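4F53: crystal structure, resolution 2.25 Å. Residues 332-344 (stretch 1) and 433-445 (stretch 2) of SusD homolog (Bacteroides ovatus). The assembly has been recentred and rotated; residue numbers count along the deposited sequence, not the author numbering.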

# COMPACT_ATOMS: atom_id res chain seq x y z
N ILE A 332 3.35 -12.53 -5.01
CA ILE A 332 3.28 -11.30 -4.25
C ILE A 332 2.81 -10.19 -5.23
O ILE A 332 3.24 -10.15 -6.37
CB ILE A 332 4.62 -11.03 -3.53
CG1 ILE A 332 4.74 -11.99 -2.31
CG2 ILE A 332 4.68 -9.58 -3.11
CD1 ILE A 332 5.98 -11.89 -1.49
N VAL A 333 1.84 -9.37 -4.79
CA VAL A 333 1.26 -8.32 -5.61
C VAL A 333 2.10 -7.07 -5.44
O VAL A 333 2.16 -6.51 -4.34
CB VAL A 333 -0.25 -8.10 -5.26
CG1 VAL A 333 -0.82 -6.90 -6.02
CG2 VAL A 333 -1.08 -9.37 -5.50
N VAL A 334 2.76 -6.62 -6.54
CA VAL A 334 3.65 -5.45 -6.46
C VAL A 334 2.96 -4.18 -7.02
O VAL A 334 2.97 -3.15 -6.36
CB VAL A 334 5.03 -5.72 -7.14
CG1 VAL A 334 5.95 -4.51 -7.01
CG2 VAL A 334 5.70 -6.98 -6.57
N PHE A 335 2.37 -4.25 -8.22
CA PHE A 335 1.75 -3.11 -8.87
C PHE A 335 0.76 -3.61 -9.92
O PHE A 335 1.14 -4.11 -10.99
CB PHE A 335 2.84 -2.20 -9.48
CG PHE A 335 2.50 -0.75 -9.80
CD1 PHE A 335 1.18 -0.35 -9.99
CD2 PHE A 335 3.51 0.19 -10.01
CE1 PHE A 335 0.87 0.95 -10.36
CE2 PHE A 335 3.20 1.50 -10.35
CZ PHE A 335 1.88 1.88 -10.52
N ARG A 336 -0.52 -3.50 -9.59
CA ARG A 336 -1.61 -3.96 -10.45
C ARG A 336 -1.89 -2.99 -11.59
O ARG A 336 -1.84 -1.78 -11.39
CB ARG A 336 -2.90 -4.11 -9.63
CG ARG A 336 -2.83 -5.10 -8.48
CD ARG A 336 -4.25 -5.42 -8.13
NE ARG A 336 -4.42 -6.35 -7.01
CZ ARG A 336 -4.46 -7.67 -7.14
NH1 ARG A 336 -4.24 -8.24 -8.31
NH2 ARG A 336 -4.66 -8.43 -6.08
N ALA A 337 -2.25 -3.54 -12.76
CA ALA A 337 -2.65 -2.74 -13.94
C ALA A 337 -3.97 -2.02 -13.66
O ALA A 337 -4.14 -0.92 -14.13
CB ALA A 337 -2.80 -3.64 -15.18
N SER A 338 -4.87 -2.61 -12.85
CA SER A 338 -6.14 -1.96 -12.49
C SER A 338 -5.90 -0.61 -11.76
O SER A 338 -6.64 0.34 -12.00
CB SER A 338 -7.03 -2.89 -11.66
OG SER A 338 -6.43 -3.14 -10.41
N GLU A 339 -4.81 -0.49 -10.96
CA GLU A 339 -4.42 0.76 -10.25
C GLU A 339 -4.15 1.90 -11.27
O GLU A 339 -4.61 3.01 -11.08
CB GLU A 339 -3.19 0.51 -9.36
CG GLU A 339 -2.73 1.75 -8.58
CD GLU A 339 -1.37 1.70 -7.91
OE1 GLU A 339 -0.97 0.63 -7.39
OE2 GLU A 339 -0.72 2.77 -7.85
N VAL A 340 -3.48 1.57 -12.38
CA VAL A 340 -3.13 2.50 -13.45
C VAL A 340 -4.39 3.02 -14.14
O VAL A 340 -4.49 4.22 -14.41
CB VAL A 340 -2.15 1.82 -14.46
CG1 VAL A 340 -1.91 2.70 -15.68
CG2 VAL A 340 -0.83 1.46 -13.76
N ALA A 341 -5.37 2.14 -14.39
CA ALA A 341 -6.63 2.58 -14.99
C ALA A 341 -7.38 3.56 -14.03
O ALA A 341 -7.90 4.59 -14.49
CB ALA A 341 -7.49 1.38 -15.34
N PHE A 342 -7.34 3.30 -12.72
CA PHE A 342 -7.96 4.18 -11.72
C PHE A 342 -7.19 5.49 -11.57
O PHE A 342 -7.80 6.53 -11.36
CB PHE A 342 -8.14 3.47 -10.37
CG PHE A 342 -9.21 2.40 -10.42
CD1 PHE A 342 -10.54 2.73 -10.69
CD2 PHE A 342 -8.90 1.07 -10.12
CE1 PHE A 342 -11.52 1.73 -10.71
CE2 PHE A 342 -9.89 0.09 -10.11
CZ PHE A 342 -11.20 0.44 -10.39
N LEU A 343 -5.86 5.44 -11.76
CA LEU A 343 -5.04 6.65 -11.76
C LEU A 343 -5.38 7.52 -12.98
O LEU A 343 -5.48 8.73 -12.85
CB LEU A 343 -3.55 6.28 -11.75
CG LEU A 343 -2.94 5.90 -10.39
CD1 LEU A 343 -1.52 5.31 -10.58
CD2 LEU A 343 -2.83 7.09 -9.47
N ARG A 344 -5.63 6.89 -14.14
CA ARG A 344 -6.01 7.57 -15.37
C ARG A 344 -7.41 8.12 -15.23
O ARG A 344 -7.65 9.20 -15.73
CB ARG A 344 -5.90 6.65 -16.59
CG ARG A 344 -4.45 6.43 -16.98
CD ARG A 344 -4.34 5.38 -18.03
NE ARG A 344 -4.51 5.95 -19.36
CZ ARG A 344 -4.44 5.25 -20.48
NH1 ARG A 344 -4.21 3.94 -20.44
NH2 ARG A 344 -4.59 5.85 -21.66
N GLN A 433 -13.17 2.13 -5.54
CA GLN A 433 -13.01 1.01 -6.46
C GLN A 433 -11.53 0.66 -6.62
O GLN A 433 -11.23 -0.50 -6.67
CB GLN A 433 -13.71 1.26 -7.79
CG GLN A 433 -15.23 1.06 -7.65
CD GLN A 433 -15.66 -0.34 -7.27
OE1 GLN A 433 -15.09 -1.36 -7.71
NE2 GLN A 433 -16.72 -0.41 -6.50
N LYS A 434 -10.62 1.65 -6.60
CA LYS A 434 -9.17 1.38 -6.61
C LYS A 434 -8.76 0.61 -5.34
O LYS A 434 -7.95 -0.30 -5.40
CB LYS A 434 -8.37 2.70 -6.73
CG LYS A 434 -6.86 2.47 -6.90
CD LYS A 434 -6.13 3.71 -7.38
CE LYS A 434 -5.58 4.56 -6.28
NZ LYS A 434 -4.95 5.75 -6.86
N TRP A 435 -9.33 0.99 -4.20
CA TRP A 435 -9.07 0.38 -2.89
C TRP A 435 -9.49 -1.12 -2.89
O TRP A 435 -8.69 -1.94 -2.46
CB TRP A 435 -9.78 1.19 -1.81
CG TRP A 435 -9.63 0.65 -0.41
CD1 TRP A 435 -8.58 0.84 0.43
CD2 TRP A 435 -10.63 -0.07 0.33
NE1 TRP A 435 -8.85 0.28 1.66
CE2 TRP A 435 -10.12 -0.26 1.64
CE3 TRP A 435 -11.93 -0.54 0.03
CZ2 TRP A 435 -10.86 -0.90 2.65
CZ3 TRP A 435 -12.65 -1.18 1.03
CH2 TRP A 435 -12.12 -1.33 2.33
N ILE A 436 -10.70 -1.46 -3.39
CA ILE A 436 -11.12 -2.86 -3.51
C ILE A 436 -10.15 -3.61 -4.42
O ILE A 436 -9.62 -4.65 -4.02
CB ILE A 436 -12.59 -3.01 -4.03
CG1 ILE A 436 -13.62 -2.41 -3.03
CG2 ILE A 436 -12.91 -4.49 -4.30
CD1 ILE A 436 -15.01 -2.15 -3.61
N ALA A 437 -9.85 -3.05 -5.60
CA ALA A 437 -8.97 -3.69 -6.57
C ALA A 437 -7.51 -3.85 -6.08
O ALA A 437 -6.85 -4.79 -6.51
CB ALA A 437 -8.98 -2.91 -7.88
N ASN A 438 -7.01 -2.95 -5.23
CA ASN A 438 -5.61 -2.96 -4.81
C ASN A 438 -5.33 -3.85 -3.62
O ASN A 438 -4.17 -4.00 -3.26
CB ASN A 438 -5.07 -1.56 -4.54
CG ASN A 438 -3.97 -1.17 -5.49
OD1 ASN A 438 -3.50 -2.00 -6.28
ND2 ASN A 438 -3.55 0.08 -5.47
N PHE A 439 -6.35 -4.51 -3.08
CA PHE A 439 -6.09 -5.50 -2.03
C PHE A 439 -5.07 -6.55 -2.58
O PHE A 439 -5.23 -6.94 -3.73
CB PHE A 439 -7.41 -6.17 -1.63
CG PHE A 439 -7.24 -7.31 -0.64
CD1 PHE A 439 -7.22 -7.06 0.73
CD2 PHE A 439 -7.09 -8.62 -1.08
CE1 PHE A 439 -7.05 -8.11 1.64
CE2 PHE A 439 -6.92 -9.66 -0.17
CZ PHE A 439 -6.90 -9.41 1.18
N PRO A 440 -4.04 -7.02 -1.83
CA PRO A 440 -3.69 -6.72 -0.42
C PRO A 440 -2.58 -5.65 -0.26
O PRO A 440 -1.86 -5.66 0.75
CB PRO A 440 -3.21 -8.11 0.07
CG PRO A 440 -2.48 -8.69 -1.12
CD PRO A 440 -3.13 -8.06 -2.37
N ASN A 441 -2.43 -4.74 -1.23
CA ASN A 441 -1.40 -3.68 -1.23
C ASN A 441 -1.79 -2.53 -0.30
O ASN A 441 -2.15 -1.45 -0.77
CB ASN A 441 -1.12 -3.16 -2.65
CG ASN A 441 0.13 -2.29 -2.73
OD1 ASN A 441 0.81 -2.01 -1.72
ND2 ASN A 441 0.47 -1.86 -3.93
N GLY A 442 -1.66 -2.76 1.01
CA GLY A 442 -2.03 -1.78 2.02
C GLY A 442 -1.17 -0.54 2.06
O GLY A 442 -1.65 0.53 2.43
N MSE A 443 0.14 -0.68 1.73
CA MSE A 443 1.03 0.48 1.75
C MSE A 443 0.50 1.57 0.82
O MSE A 443 0.30 2.71 1.26
CB MSE A 443 2.49 0.09 1.39
CG MSE A 443 3.50 1.25 1.61
SE MSE A 443 3.52 1.93 3.46
CE MSE A 443 3.38 3.86 3.12
N GLU A 444 0.16 1.17 -0.41
CA GLU A 444 -0.37 2.08 -1.43
C GLU A 444 -1.73 2.61 -1.00
O GLU A 444 -1.96 3.81 -1.13
CB GLU A 444 -0.44 1.41 -2.84
CG GLU A 444 -0.72 2.39 -3.97
CD GLU A 444 0.08 3.70 -4.05
OE1 GLU A 444 1.27 3.73 -3.65
OE2 GLU A 444 -0.49 4.70 -4.53
N SER A 445 -2.61 1.74 -0.51
CA SER A 445 -3.98 2.13 -0.11
C SER A 445 -4.01 3.03 1.14
O SER A 445 -4.91 3.86 1.23
CB SER A 445 -4.88 0.91 0.09
OG SER A 445 -5.10 0.38 -1.20
O HOH W 1 3.40 -0.93 -5.01
O HOH W 2 -0.97 -1.98 -7.08
O HOH W 3 -6.20 -1.13 -8.22
O HOH W 4 -2.27 4.80 -6.59
O HOH W 5 -6.49 7.15 -8.57

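Segments far apart in a sequence often combine apolar packing, direct hydrogen bonds and bridging waters in one contact. Residues 332-344 and 433-445 of this SusD homolog offer a compact example. The first stretch runs from a strand (332-335) into a helix; the second follows one helix with a turn that has a cis peptide bond before P440, and enters another at G442. The helices 337-344 and 433-438 are nearly antiparallel, with 171° between their directions and axes 9.3 Å apart at closest approach. The register follows this reversal: F342 lies nearest K434, S338 nearest A437, and V333 nearest N441. Together the two stretches bury 627 Å².

The apolar packing centres on F342, whose CA-to-CB bond points toward the other stretch. One face of its ring is covered by backbone of Q433 and K434, with F342 CD2 3.5 Å from K434 CA, while F342 CE2 lies 3.8 Å from A437 CB. The small methyl of A437 also meets S338, its CB 3.6 Å from S338 OG. K434 contributes the aliphatic part of a long side chain, its CD packing 3.6 Å from F342 CB and 4.1 Å from E339 CG. From the strand, V333 CG2 lies 4.0 Å from P440 CD, a simple van der Waals contact beyond the helix pair.

Direct hydrogen bonding illustrates how a loop carbonyl can receive a charged side chain. The CA-to-CB bond of R336 points toward the second stretch, and its NH2 donates to F439 O, in the loop, at 2.8 Å with a nearly straight angle of 166°. That oxygen lies at the guanidinium edge, near its plane, where the N-H groups point; R336 NE adds a weak bond to the same F439 O at 3.4 Å. Proximity alone is not enough: R336 NE is only 2.9 Å from A437 O, but the angle is too poor for a hydrogen bond. A second direct link joins side chains, N438 ND2 donating to E339 OE1 at 3.3 Å. N441 meanwhile caps the following helix within its own stretch, its OD1 accepting a weak bond from E444 N at 3.5 Å.

Water completes the polar network. Water 2 donates to both E339 OE1 and N438 OD1 and accepts from R336 N, so it reinforces the direct amide-carboxylate link. Water 1 spans a gap too wide for direct bonding, donating to V334 O and accepting from N441 ND2. Most instructive is the carboxylate pair: E339 OE2 and E444 OE2 are 3.8 Å apart, an unfavourable approach of like charges. Water 4 donates to both oxygens and accepts from K434 NZ, linking the two acids to a lysine ammonium. The same NZ donates to water 5, which in turn gives a weak bond to F342 O. K434 thus takes part in both kinds of contact, its chain packing against carbon while its ammonium group donates to two bound waters.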